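Local coordinates for protein mannose-specific lectin 3 chain 1 (Crocus vernus, PDB 3MEZ) that probably acts as a mannose-specific bulb-type lectin domain that assembles with chain 2 into a heterotetramer with weak agglutinating activity, at residues G28-V33 / T71-Y76; C52-N57 / L62-A67; A88-P93 / T98-A103. One frame throughout, in Å; residues are numbered along the deposited sequence.

Interaction 1 (G28-V33 / T71-Y76); sequences GDCNLV and TPVWVY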
# COMPACT_ATOMS: atom_id res chain seq x y z
N GLY A 28 11.07 28.33 -21.27
CA GLY A 28 11.24 29.65 -21.78
C GLY A 28 11.22 29.69 -23.28
O GLY A 28 11.01 30.69 -23.85
N ASP A 29 11.44 28.57 -23.92
CA ASP A 29 11.42 28.51 -25.36
C ASP A 29 10.03 28.22 -25.91
O ASP A 29 9.85 28.02 -27.07
CB ASP A 29 12.47 27.54 -25.89
CG ASP A 29 12.14 26.10 -25.62
OD1 ASP A 29 11.19 25.82 -24.93
OD2 ASP A 29 12.88 25.24 -26.13
N CYS A 30 9.07 28.18 -25.00
CA CYS A 30 7.65 27.92 -25.21
C CYS A 30 7.28 26.44 -25.39
O CYS A 30 6.16 26.10 -25.57
CB CYS A 30 7.00 28.80 -26.30
SG CYS A 30 5.19 29.06 -26.15
N ASN A 31 8.26 25.57 -25.35
CA ASN A 31 8.01 24.16 -25.35
C ASN A 31 7.64 23.61 -23.96
O ASN A 31 8.27 23.94 -23.01
CB ASN A 31 9.18 23.42 -25.98
CG ASN A 31 8.81 22.07 -26.50
OD1 ASN A 31 7.70 21.78 -26.77
ND2 ASN A 31 9.79 21.24 -26.64
N LEU A 32 6.60 22.79 -23.91
CA LEU A 32 6.15 22.09 -22.74
C LEU A 32 6.62 20.65 -22.80
O LEU A 32 6.19 19.91 -23.63
CB LEU A 32 4.65 22.06 -22.74
CG LEU A 32 3.82 22.06 -21.45
CD1 LEU A 32 2.52 21.28 -21.51
CD2 LEU A 32 4.61 21.76 -20.27
N VAL A 33 7.50 20.30 -21.89
CA VAL A 33 8.21 19.06 -21.93
C VAL A 33 8.07 18.28 -20.63
O VAL A 33 8.24 18.83 -19.58
CB VAL A 33 9.68 19.32 -22.26
CG1 VAL A 33 10.48 18.04 -22.40
CG2 VAL A 33 9.80 20.13 -23.50
N THR A 71 -5.11 33.84 -29.33
CA THR A 71 -5.48 32.46 -29.23
C THR A 71 -4.33 31.59 -28.72
O THR A 71 -3.19 31.92 -28.94
CB THR A 71 -5.88 31.93 -30.58
OG1 THR A 71 -6.22 30.55 -30.46
CG2 THR A 71 -4.75 32.07 -31.55
N PRO A 72 -4.66 30.47 -28.09
CA PRO A 72 -3.65 29.62 -27.50
C PRO A 72 -2.68 29.09 -28.53
O PRO A 72 -3.01 28.92 -29.65
CB PRO A 72 -4.46 28.46 -26.93
CG PRO A 72 -5.76 28.94 -26.81
CD PRO A 72 -5.99 30.06 -27.71
N VAL A 73 -1.46 28.93 -28.13
CA VAL A 73 -0.46 28.31 -28.90
C VAL A 73 -0.68 26.82 -29.17
O VAL A 73 -0.27 26.32 -30.17
CB VAL A 73 0.89 28.53 -28.22
CG1 VAL A 73 1.93 27.85 -28.95
CG2 VAL A 73 1.16 29.98 -28.19
N TRP A 74 -1.24 26.12 -28.20
CA TRP A 74 -1.42 24.68 -28.28
C TRP A 74 -2.55 24.31 -27.36
O TRP A 74 -2.72 24.89 -26.36
CB TRP A 74 -0.09 24.03 -27.91
CG TRP A 74 0.05 22.55 -27.81
CD1 TRP A 74 0.33 21.69 -28.81
CD2 TRP A 74 0.05 21.80 -26.63
NE1 TRP A 74 0.45 20.44 -28.33
CE2 TRP A 74 0.28 20.48 -26.98
CE3 TRP A 74 -0.14 22.11 -25.29
CZ2 TRP A 74 0.31 19.49 -26.06
CZ3 TRP A 74 -0.13 21.12 -24.41
CH2 TRP A 74 0.13 19.83 -24.78
N VAL A 75 -3.34 23.34 -27.75
CA VAL A 75 -4.41 22.81 -26.91
C VAL A 75 -4.35 21.32 -26.93
O VAL A 75 -4.17 20.77 -27.95
CB VAL A 75 -5.77 23.26 -27.40
CG1 VAL A 75 -6.80 22.57 -26.64
CG2 VAL A 75 -5.91 24.74 -27.26
N TYR A 76 -4.43 20.68 -25.78
CA TYR A 76 -4.29 19.24 -25.72
C TYR A 76 -5.16 18.58 -24.64
O TYR A 76 -5.19 19.01 -23.55
CB TYR A 76 -2.82 18.85 -25.57
CG TYR A 76 -2.52 17.42 -25.89
CD1 TYR A 76 -2.66 16.45 -24.95
CD2 TYR A 76 -2.13 17.05 -27.15
CE1 TYR A 76 -2.41 15.16 -25.24
CE2 TYR A 76 -1.90 15.77 -27.45
CZ TYR A 76 -2.03 14.83 -26.49
OH TYR A 76 -1.80 13.55 -26.77
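C30 and L32 meet V73 and W74 in a thin apolar contact between two sheets of the bulb-type lectin fold: 28-33 leads into strand 32-35, whereas 71-76 ends in the edge strand 74-76 of another sheet. Two observations exclude strand pairing. The nearest CA atoms, those of C30 and V73, are 8.9 Å apart, and no hydrogen bond crosses. The firmer touch is made by L32 CD1, which comes to 3.9 Å from W74 CZ3; it reaches the benzo end of the indole obliquely, the two side chains crossing at about a right angle. W74 can lean in because CG stands anti to its backbone N (chi1 176°), while Y76 CB lies over one indole face, offset toward the rim. C30 SG and V73 CG1 are only loosely packed at 4.5 Å. I64 of strand 62-65 touches C30, L32 and W74 alike, and V73 and W74 both face it in a classic beta bulge. On 28-33 itself, D29 OD1 accepts from N31 N at 3.0 Å, met from above the carboxylate plane, which makes an Asx turn. D29, N31 and V33 fit the family's Q-x-D-x-N-x-V-x-Y mannose-binding motif, consistent with a sugar site here. Only 112 Å² is buried, so the cohesion between these two segments is weak dispersion, without polar bonds to fix a register.

Interaction 2 (C52-N57 / L62-A67); sequences CTLRLN and LEIHSA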
# COMPACT_ATOMS: atom_id res chain seq x y z
N CYS A 52 5.61 32.23 -22.51
CA CYS A 52 4.51 31.30 -22.50
C CYS A 52 4.15 30.72 -21.12
O CYS A 52 5.00 30.53 -20.29
CB CYS A 52 4.76 30.18 -23.50
SG CYS A 52 5.00 30.61 -25.21
N THR A 53 2.87 30.43 -20.98
CA THR A 53 2.28 29.88 -19.79
C THR A 53 1.29 28.77 -20.11
O THR A 53 0.75 28.70 -21.16
CB THR A 53 1.56 30.94 -18.97
OG1 THR A 53 0.39 31.32 -19.66
CG2 THR A 53 2.42 32.15 -18.72
N LEU A 54 1.07 27.94 -19.12
CA LEU A 54 0.28 26.74 -19.22
C LEU A 54 -0.90 26.78 -18.28
O LEU A 54 -0.73 26.93 -17.12
CB LEU A 54 1.16 25.56 -18.80
CG LEU A 54 0.89 24.12 -19.15
CD1 LEU A 54 0.47 23.38 -17.97
CD2 LEU A 54 -0.08 23.91 -20.25
N ARG A 55 -2.09 26.56 -18.80
CA ARG A 55 -3.32 26.55 -18.06
C ARG A 55 -4.09 25.23 -18.26
O ARG A 55 -3.97 24.65 -19.26
CB ARG A 55 -4.17 27.72 -18.56
CG ARG A 55 -5.50 27.80 -18.02
CD ARG A 55 -6.23 29.06 -18.47
NE ARG A 55 -7.37 28.74 -19.30
CZ ARG A 55 -8.02 29.58 -20.10
NH1 ARG A 55 -9.03 29.12 -20.81
NH2 ARG A 55 -7.68 30.86 -20.21
N LEU A 56 -4.84 24.78 -17.27
CA LEU A 56 -5.76 23.68 -17.39
C LEU A 56 -7.13 24.28 -17.41
O LEU A 56 -7.53 24.94 -16.49
CB LEU A 56 -5.66 22.77 -16.19
CG LEU A 56 -5.90 21.28 -16.14
CD1 LEU A 56 -6.81 20.87 -15.05
CD2 LEU A 56 -6.23 20.67 -17.41
N ASN A 57 -7.87 24.02 -18.46
CA ASN A 57 -9.20 24.58 -18.57
C ASN A 57 -10.32 23.77 -17.88
O ASN A 57 -10.06 22.85 -17.19
CB ASN A 57 -9.55 25.01 -20.00
CG ASN A 57 -9.81 23.88 -20.92
OD1 ASN A 57 -10.09 22.80 -20.51
ND2 ASN A 57 -9.74 24.15 -22.19
N LEU A 62 -5.20 21.07 -21.48
CA LEU A 62 -4.13 22.02 -21.23
C LEU A 62 -4.13 23.03 -22.35
O LEU A 62 -4.35 22.67 -23.44
CB LEU A 62 -2.77 21.33 -21.15
CG LEU A 62 -2.49 20.42 -19.97
CD1 LEU A 62 -1.20 19.78 -20.16
CD2 LEU A 62 -2.51 21.22 -18.74
N GLU A 63 -3.88 24.29 -22.05
CA GLU A 63 -3.73 25.34 -23.02
C GLU A 63 -2.44 26.11 -22.82
O GLU A 63 -2.22 26.63 -21.77
CB GLU A 63 -4.88 26.34 -22.90
CG GLU A 63 -6.27 25.76 -22.83
CD GLU A 63 -7.37 26.79 -22.97
OE1 GLU A 63 -8.50 26.42 -23.22
OE2 GLU A 63 -7.10 27.96 -22.88
N ILE A 64 -1.60 26.19 -23.82
CA ILE A 64 -0.42 27.05 -23.79
C ILE A 64 -0.78 28.39 -24.40
O ILE A 64 -1.28 28.45 -25.48
CB ILE A 64 0.79 26.44 -24.53
CG1 ILE A 64 1.23 25.12 -23.90
CG2 ILE A 64 1.92 27.37 -24.56
CD1 ILE A 64 2.30 24.43 -24.63
N HIS A 65 -0.54 29.46 -23.65
CA HIS A 65 -0.82 30.83 -24.06
C HIS A 65 0.43 31.66 -24.16
O HIS A 65 1.30 31.54 -23.36
CB HIS A 65 -1.74 31.53 -23.10
CG HIS A 65 -3.16 31.10 -23.18
ND1 HIS A 65 -3.68 30.13 -22.38
CD2 HIS A 65 -4.17 31.53 -23.95
CE1 HIS A 65 -4.95 29.97 -22.65
NE2 HIS A 65 -5.27 30.81 -23.60
N SER A 66 0.48 32.52 -25.15
CA SER A 66 1.64 33.31 -25.45
C SER A 66 1.42 34.76 -25.12
O SER A 66 0.33 35.19 -24.97
CB SER A 66 1.98 33.20 -26.92
OG SER A 66 3.10 33.95 -27.22
N ALA A 67 2.50 35.49 -24.96
CA ALA A 67 2.44 36.88 -24.57
C ALA A 67 1.77 37.74 -25.62
O ALA A 67 1.05 38.63 -25.32
CB ALA A 67 3.81 37.38 -24.29
O HOH W 1 1.03 34.06 -21.28
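The carbonyl oxygen H65 O is approached by three groups: T53 N donates to it at 3.1 Å in the carbonyl plane, a water that also bonds T53 OG1 donates more distantly, and C52 CA adds a CA-H...O contact. This is one end of the antiparallel hairpin 53-56/62-65. T53-H65 and R55-E63 are the hydrogen-bonded pairs, L54-I64 and L56-L62 the non-hydrogen-bonded ones; E63 N to R55 O, at 2.8 Å, is the shortest backbone bond. On the face carrying T53, R55, E63 and H65, the E63 carboxylate is held at both oxygens. N57 ND2 donates to OE1 at 2.8 Å, arriving on the anti side but tilted out of the carboxylate plane, the amide and carboxylate being turned 81° apart. OE2 forms a salt bridge with R55 NH1 at 3.1 Å, but it sits over the guanidinium face, so charge attraction acts without a directed N-H. R55 runs alongside E63, and its bend at chi3 (115°) turns the guanidinium so that H65 CE1 also lies over that face, 3.8 Å from NH2. The reverse face is apolar: L54 CD1 meets L62 CD2 at 3.8 Å, L54 CD2 packs on I64 CG1, and L56 CD2 closes on L62. From outside, L32 packs on L54 and I64, and W109 of the chain 2 subunit on L62. The hairpin thus sorts its chemistry by face. With R55 and N57 both on its carboxylate, E63 is probably stabilised as the anion; H65 has both that carboxylate and the R55 guanidinium near it, so their effects on its ionisation probably oppose one another.

Interaction 3 (A88-P93 / T98-A103); sequences AATLGP and TIYGPA. Unlike the reference sequence in segment 88-93: T90 (reference Val).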
# COMPACT_ATOMS: atom_id res chain seq x y z
N ALA A 88 -8.36 18.23 -12.59
CA ALA A 88 -7.05 18.20 -11.96
C ALA A 88 -6.02 17.45 -12.79
O ALA A 88 -6.31 16.39 -13.24
CB ALA A 88 -7.14 17.62 -10.63
N ALA A 89 -4.84 18.01 -12.97
CA ALA A 89 -3.71 17.33 -13.56
C ALA A 89 -2.75 16.93 -12.46
O ALA A 89 -2.35 17.71 -11.68
CB ALA A 89 -3.02 18.17 -14.56
N THR A 90 -2.42 15.66 -12.43
CA THR A 90 -1.53 15.11 -11.45
C THR A 90 -0.33 14.49 -12.13
O THR A 90 -0.49 13.66 -12.97
CB THR A 90 -2.20 14.00 -10.59
OG1 THR A 90 -3.42 14.47 -10.02
CG2 THR A 90 -1.28 13.50 -9.46
N LEU A 91 0.86 14.87 -11.71
CA LEU A 91 2.08 14.24 -12.12
C LEU A 91 2.37 13.17 -11.07
O LEU A 91 2.77 13.44 -9.98
CB LEU A 91 3.22 15.23 -12.20
CG LEU A 91 4.64 14.75 -12.43
CD1 LEU A 91 4.68 13.86 -13.59
CD2 LEU A 91 5.63 15.87 -12.57
N GLY A 92 2.07 11.94 -11.44
CA GLY A 92 2.06 10.80 -10.55
C GLY A 92 3.33 9.99 -10.37
O GLY A 92 4.29 10.24 -11.00
N PRO A 93 3.25 8.96 -9.54
CA PRO A 93 4.36 8.05 -9.29
C PRO A 93 4.76 7.25 -10.52
O PRO A 93 5.82 6.73 -10.57
CB PRO A 93 3.88 7.15 -8.17
CG PRO A 93 2.57 7.47 -7.93
CD PRO A 93 2.14 8.68 -8.65
N THR A 98 -1.57 12.83 -15.80
CA THR A 98 -2.91 12.39 -16.10
C THR A 98 -3.93 13.43 -15.60
O THR A 98 -3.79 13.97 -14.55
CB THR A 98 -3.25 11.04 -15.44
OG1 THR A 98 -2.31 10.06 -15.80
CG2 THR A 98 -4.55 10.60 -15.86
N ILE A 99 -4.94 13.68 -16.41
CA ILE A 99 -5.97 14.62 -16.09
C ILE A 99 -7.22 13.88 -15.67
O ILE A 99 -7.68 13.04 -16.37
CB ILE A 99 -6.30 15.47 -17.28
CG1 ILE A 99 -5.06 16.20 -17.74
CG2 ILE A 99 -7.44 16.38 -17.01
CD1 ILE A 99 -4.64 17.16 -16.93
N TYR A 100 -7.75 14.26 -14.53
CA TYR A 100 -8.93 13.69 -13.94
C TYR A 100 -10.05 14.71 -13.75
O TYR A 100 -9.81 15.80 -13.35
CB TYR A 100 -8.60 13.10 -12.58
CG TYR A 100 -7.45 12.13 -12.52
CD1 TYR A 100 -6.15 12.57 -12.38
CD2 TYR A 100 -7.66 10.78 -12.57
CE1 TYR A 100 -5.11 11.68 -12.30
CE2 TYR A 100 -6.65 9.90 -12.48
CZ TYR A 100 -5.38 10.34 -12.34
OH TYR A 100 -4.40 9.43 -12.28
N GLY A 101 -11.27 14.33 -14.06
CA GLY A 101 -12.42 15.15 -13.74
C GLY A 101 -13.73 14.80 -14.42
O GLY A 101 -13.78 13.91 -15.23
N PRO A 102 -14.76 15.54 -14.12
CA PRO A 102 -14.70 16.66 -13.20
C PRO A 102 -14.87 16.27 -11.75
O PRO A 102 -14.99 15.12 -11.47
CB PRO A 102 -15.86 17.52 -13.65
CG PRO A 102 -16.79 16.63 -14.19
CD PRO A 102 -16.11 15.42 -14.69
N ALA A 103 -14.92 17.23 -10.86
CA ALA A 103 -15.04 16.93 -9.47
C ALA A 103 -16.33 16.17 -9.19
O ALA A 103 -17.33 16.44 -9.77
CB ALA A 103 -14.95 18.18 -8.65
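T98 pairs with T90 through two backbone bonds, T98 N to T90 O at 3.1 Å and T90 N to T98 O at 3.0 Å, which establish an antiparallel hydrogen-bonded pair. T98 CG2 rests 3.6 Å above the Y100 ring plane, toward the rim of one face. I99 follows as the non-hydrogen-bonded partner of A89, their side chains directed to the opposite face of the sheet; I99 CA makes a CA-H...O contact of 3.4 Å with A88 O. The modelled approach of I99 CD1 to A89 is implausibly close and therefore doubtful. Y100 completes the ladder: Y100 N donates to A88 O at 2.9 Å, almost straight at 174°, and Y100 O accepts from A88 N at 2.9 Å. With CG anti to the carbonyl carbon (chi1 -52°), the phenol lies back along the strands, so that A88 O falls at the ring edge near its plane. T90 OG1 stands obliquely off CE1 at 4.0 Å; this buried hydroxyl has no hydrogen-bond partner in the model. A glycerol lies close to the Y100 side chain, probably from the crystallisation liquor. Pairing with 88-91 ends beyond Y100, where G101 precedes P102 through a cis peptide bond. Strand 88-91 is the middle one of its sheet, bonded to strand 4-6 on its other edge, while T98, I99, Y100 and A103 pair with a strand of the chain 2 subunit, which extends the sheet across the interface.

In the fold
The three contacts fall within one bulb-type lectin domain, whose three antiparallel sheets fit the beta-prism II fold of this family. Along the chain, interaction 2 falls between the two segments of interaction 1, and interaction 3 follows both. The centres of interactions 1 and 2 lie 6 Å apart: the C30-C52 disulfide ties them, and strands 62-65 and 74-76 are neighbours in one sheet. Interaction 3, in another sheet across the chain's centre, lies about 17 Å from interaction 2 and 19 Å from interaction 1, centre to centre. L56 links interactions 2 and 3 by packing on A88 and A89, joining the hairpins of a prism that binds chain 2.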